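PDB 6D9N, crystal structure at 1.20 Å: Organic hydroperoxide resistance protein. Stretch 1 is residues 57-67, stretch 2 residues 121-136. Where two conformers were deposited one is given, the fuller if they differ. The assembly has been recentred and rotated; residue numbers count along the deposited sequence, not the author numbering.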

# COMPACT_ATOMS: atom_id res chain seq x y z
N LEU B 57 0.69 -6.34 -2.32
CA LEU B 57 0.67 -5.66 -1.03
C LEU B 57 -0.28 -4.48 -1.04
O LEU B 57 -0.94 -4.19 -0.03
N PHE B 58 -0.37 -3.78 -2.17
CA PHE B 58 -1.32 -2.68 -2.28
C PHE B 58 -2.76 -3.16 -2.24
O PHE B 58 -3.61 -2.54 -1.57
N ALA B 59 -3.06 -4.25 -2.93
CA ALA B 59 -4.41 -4.83 -2.89
C ALA B 59 -4.75 -5.28 -1.48
O ALA B 59 -5.86 -5.04 -0.98
N ALA B 60 -3.81 -5.96 -0.80
CA ALA B 60 -4.04 -6.42 0.56
C ALA B 60 -4.24 -5.24 1.51
O ALA B 60 -5.19 -5.22 2.32
N GLY B 61 -3.36 -4.24 1.41
CA GLY B 61 -3.47 -3.09 2.28
C GLY B 61 -4.74 -2.29 2.04
O GLY B 61 -5.37 -1.81 2.99
N TYR B 62 -5.10 -2.07 0.76
CA TYR B 62 -6.28 -1.26 0.48
C TYR B 62 -7.54 -1.98 0.94
O TYR B 62 -8.44 -1.38 1.56
N SER B 63 -7.67 -3.27 0.63
CA SER B 63 -8.85 -4.01 1.08
C SER B 63 -8.96 -3.96 2.60
O SER B 63 -10.06 -3.72 3.12
N ALA B 64 -7.85 -4.12 3.32
CA ALA B 64 -7.90 -4.05 4.78
C ALA B 64 -8.19 -2.63 5.28
O ALA B 64 -8.96 -2.46 6.24
N CYS B 65 -7.59 -1.61 4.68
CA CYS B 65 -7.86 -0.23 5.07
C CYS B 65 -9.33 0.09 4.89
O CYS B 65 -9.99 0.65 5.78
N PHE B 66 -9.88 -0.28 3.74
CA PHE B 66 -11.26 0.07 3.47
C PHE B 66 -12.20 -0.70 4.40
O PHE B 66 -13.17 -0.12 4.93
N ASP B 67 -11.96 -2.00 4.61
CA ASP B 67 -12.81 -2.75 5.52
C ASP B 67 -12.72 -2.22 6.94
O ASP B 67 -13.75 -2.13 7.63
N LEU B 121 -22.86 4.14 3.84
CA LEU B 121 -21.74 3.62 4.60
C LEU B 121 -20.46 3.65 3.78
O LEU B 121 -19.41 4.09 4.29
N ILE B 122 -20.51 3.23 2.50
CA ILE B 122 -19.26 3.20 1.75
C ILE B 122 -18.81 4.59 1.37
O ILE B 122 -17.62 4.82 1.24
N GLU B 123 -19.74 5.52 1.15
CA GLU B 123 -19.36 6.90 0.90
C GLU B 123 -18.54 7.45 2.07
O GLU B 123 -17.49 8.08 1.87
N LYS B 124 -19.00 7.21 3.31
CA LYS B 124 -18.24 7.67 4.47
C LYS B 124 -16.92 6.92 4.59
O LYS B 124 -15.89 7.54 4.88
N ALA B 125 -16.94 5.60 4.41
CA ALA B 125 -15.71 4.82 4.52
C ALA B 125 -14.65 5.32 3.54
O ALA B 125 -13.46 5.33 3.87
N HIS B 126 -15.07 5.73 2.34
CA HIS B 126 -14.15 6.20 1.32
C HIS B 126 -13.50 7.53 1.67
O HIS B 126 -12.44 7.84 1.13
N GLN B 127 -14.08 8.29 2.61
CA GLN B 127 -13.44 9.48 3.13
C GLN B 127 -12.59 9.18 4.35
O GLN B 127 -11.70 9.98 4.66
N VAL B 128 -12.82 8.07 5.05
CA VAL B 128 -12.07 7.75 6.26
C VAL B 128 -10.76 7.05 5.92
O VAL B 128 -9.72 7.38 6.49
N CYS B 129 -10.82 6.09 5.00
CA CYS B 129 -9.69 5.23 4.61
C CYS B 129 -8.48 6.04 4.13
O CYS B 129 -8.58 6.73 3.09
N PRO B 130 -7.32 5.93 4.77
CA PRO B 130 -6.16 6.67 4.26
C PRO B 130 -5.73 6.30 2.85
O PRO B 130 -5.20 7.18 2.16
N TYR B 131 -5.93 5.06 2.41
CA TYR B 131 -5.51 4.73 1.05
C TYR B 131 -6.36 5.47 0.04
O TYR B 131 -5.86 5.89 -1.02
N SER B 132 -7.67 5.64 0.33
CA SER B 132 -8.52 6.44 -0.54
C SER B 132 -8.09 7.89 -0.56
O SER B 132 -8.03 8.51 -1.62
N ASN B 133 -7.80 8.47 0.62
CA ASN B 133 -7.33 9.85 0.63
C ASN B 133 -5.99 9.99 -0.07
O ASN B 133 -5.75 11.02 -0.72
N ALA B 134 -5.13 8.98 -0.00
CA ALA B 134 -3.79 9.10 -0.61
C ALA B 134 -3.83 9.05 -2.13
O ALA B 134 -2.89 9.53 -2.78
N THR B 135 -4.84 8.41 -2.71
CA THR B 135 -4.86 8.13 -4.15
C THR B 135 -5.84 9.00 -4.93
O THR B 135 -5.77 9.00 -6.17
N ARG B 136 -6.71 9.73 -4.26
CA ARG B 136 -7.81 10.43 -4.92
C ARG B 136 -7.25 11.46 -5.89
O ARG B 136 -6.30 12.17 -5.60

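One continuous helix, 57-67, packs against a broken one: helix 121-128 and helix 130-135 meet at C129, which leaves the first and sits at the N-cap position of the second. Both cross the long helix steeply, at 120° and 117° between N-to-C directions.

Two aromatic knobs, Y131 and F66, have the largest areas covered. Y131 points toward the long helix in the m rotamer (chi1 -80°) and sits among F58, G61, Y62 and C65. G61 makes this possible: its CA lies 3.2 Å from Y131 OH, and an ideal CB there would stand 1.9 Å from that oxygen, a clash. The missing side chain lets the Y131 ring lie with one face over the G61 backbone, while its hydroxyl is hydrogen-bonded elsewhere in the structure. F58 closes in with CE1 3.7 Å from Y131 CD1, and its CZ reaches T135 CG2 at 3.9 Å. In the reverse direction, F66 inserts among I122, A125, H126 and S132. F58, Y62 and F66 leave the helix sideways with chi1 in t, and their ring ends come nearer to the other stretch.

Small groups serve the ring faces. Y131 CB lies 3.7 Å from the Y62 ring centroid, nearly on the normal, a CH-pi contact; A125 CB also lies over one face of F66, farther out and further off the normal, at 4.2 Å from the ring centroid and 3.8 Å from F66 CZ. The ring pairs of Y131 with F58 and with Y62 are oblique.

Two sulfurs meet across the stretches. C65 and C129 both point across in t, and C65 SG to C129 SG is 2.7 Å in the conformers given, too long for a disulfide bond and very close for unbonded sulfurs; each cysteine was deposited in two conformers. C65 SG also touches P130 CD at 3.4 Å, and C129 SG meets Y62 CE2 at 3.7 Å.

The polar contact across the stretches is a short chain at the edge of the Y62 ring. Y62 OH and S132 OG share a hydrogen bond of 2.8 Å, the sole one across the stretches, and S132 OG is also bonded to H126 ND1 at 2.7 Å. S132, in m, thus links its own helix to H126 of helix 121-128 and to the facing tyrosine. Behind it, R136 NH2 donates to H126 O and to N133 OD1, both at 2.7 Å, and N133 ND2 donates to Q127 O at 2.9 Å, tying the two short helices together away from the apolar contact.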

# COMPACT_ATOMS: atom_id res chain seq x y z
CB LEU B 57 2.10 -5.23 -0.65
CG LEU B 57 3.02 -6.37 -0.23
CD1 LEU B 57 4.49 -5.92 -0.28
CD2 LEU B 57 2.65 -6.89 1.14
CB PHE B 58 -1.05 -1.86 -3.56
CG PHE B 58 -1.70 -0.49 -3.52
CD1 PHE B 58 -1.21 0.50 -2.67
CD2 PHE B 58 -2.77 -0.18 -4.33
CE1 PHE B 58 -1.81 1.76 -2.59
CE2 PHE B 58 -3.35 1.09 -4.26
CZ PHE B 58 -2.85 2.05 -3.42
CB ALA B 59 -4.49 -6.01 -3.84
CB ALA B 60 -2.86 -7.29 0.99
CB TYR B 62 -6.33 -0.91 -1.01
CG TYR B 62 -7.07 0.37 -1.34
CD1 TYR B 62 -6.79 1.05 -2.55
CD2 TYR B 62 -8.07 0.91 -0.51
CE1 TYR B 62 -7.45 2.22 -2.89
CE2 TYR B 62 -8.72 2.10 -0.85
CZ TYR B 62 -8.42 2.72 -2.04
OH TYR B 62 -9.08 3.88 -2.44
CB SER B 63 -8.84 -5.44 0.56
OG SER B 63 -7.80 -6.21 1.10
CB ALA B 64 -6.57 -4.55 5.34
CB CYS B 65 -7.01 0.70 4.17
SG CYS B 65 -7.22 2.48 4.58
CB PHE B 66 -11.56 -0.12 1.99
CG PHE B 66 -12.82 0.59 1.57
CD1 PHE B 66 -12.77 1.90 1.09
CD2 PHE B 66 -14.06 -0.01 1.70
CE1 PHE B 66 -13.89 2.56 0.71
CE2 PHE B 66 -15.21 0.68 1.34
CZ PHE B 66 -15.12 1.98 0.85
CB ASP B 67 -12.45 -4.24 5.50
CG ASP B 67 -13.56 -5.08 6.13
OD1 ASP B 67 -14.69 -5.01 5.61
OD2 ASP B 67 -13.33 -5.75 7.16
CB LEU B 121 -22.04 2.20 5.10
CG LEU B 121 -23.14 2.13 6.16
CD1 LEU B 121 -23.57 0.65 6.30
CD2 LEU B 121 -22.65 2.71 7.49
CB ILE B 122 -19.30 2.26 0.51
CG1 ILE B 122 -20.37 2.66 -0.54
CG2 ILE B 122 -19.34 0.79 0.94
CD1 ILE B 122 -19.92 2.40 -1.97
CB GLU B 123 -20.63 7.73 0.63
CG GLU B 123 -20.39 9.24 0.53
CD GLU B 123 -21.67 10.03 0.22
OE1 GLU B 123 -21.57 11.00 -0.55
OE2 GLU B 123 -22.76 9.69 0.74
CB LYS B 124 -19.07 7.54 5.76
CG LYS B 124 -20.17 8.58 5.87
CD LYS B 124 -21.04 8.39 7.09
CE LYS B 124 -22.17 9.43 7.13
NZ LYS B 124 -23.30 9.10 8.05
CB ALA B 125 -16.02 3.36 4.27
CB HIS B 126 -14.90 6.21 -0.02
CG HIS B 126 -14.07 6.27 -1.27
ND1 HIS B 126 -12.88 5.59 -1.46
CD2 HIS B 126 -14.38 6.85 -2.46
CE1 HIS B 126 -12.49 5.79 -2.71
NE2 HIS B 126 -13.37 6.55 -3.34
CB GLN B 127 -14.50 10.54 3.46
CG GLN B 127 -15.28 11.02 2.22
CD GLN B 127 -14.37 11.65 1.11
OE1 GLN B 127 -13.45 12.49 1.38
NE2 GLN B 127 -14.59 11.21 -0.14
CB VAL B 128 -12.96 6.88 7.18
CG1 VAL B 128 -12.15 6.27 8.34
CG2 VAL B 128 -14.12 7.70 7.71
CB CYS B 129 -10.20 4.32 3.50
SG CYS B 129 -9.01 3.28 2.69
CB PRO B 130 -5.05 6.36 5.28
CG PRO B 130 -5.82 6.23 6.54
CD PRO B 130 -7.12 5.52 6.16
CB TYR B 131 -5.64 3.25 0.77
CG TYR B 131 -4.54 2.32 1.29
CD1 TYR B 131 -3.94 1.41 0.44
CD2 TYR B 131 -4.16 2.31 2.63
CE1 TYR B 131 -2.96 0.51 0.89
CE2 TYR B 131 -3.20 1.42 3.11
CZ TYR B 131 -2.62 0.50 2.24
OH TYR B 131 -1.69 -0.43 2.69
CB SER B 132 -9.98 6.35 -0.09
OG SER B 132 -10.47 5.04 -0.29
CB ASN B 133 -7.26 10.34 2.07
CG ASN B 133 -8.66 10.49 2.66
OD1 ASN B 133 -9.53 11.09 2.03
ND2 ASN B 133 -8.88 9.96 3.86
CB ALA B 134 -2.90 7.97 -0.08
CB THR B 135 -5.16 6.65 -4.44
OG1 THR B 135 -6.42 6.27 -3.86
CG2 THR B 135 -4.01 5.76 -3.95
CB ARG B 136 -8.68 11.12 -3.86
CG ARG B 136 -10.18 11.16 -4.24
CD ARG B 136 -11.08 11.74 -3.15
NE ARG B 136 -10.83 11.31 -1.76
CZ ARG B 136 -11.32 10.21 -1.18
NH1 ARG B 136 -12.09 9.35 -1.85
NH2 ARG B 136 -11.05 9.94 0.11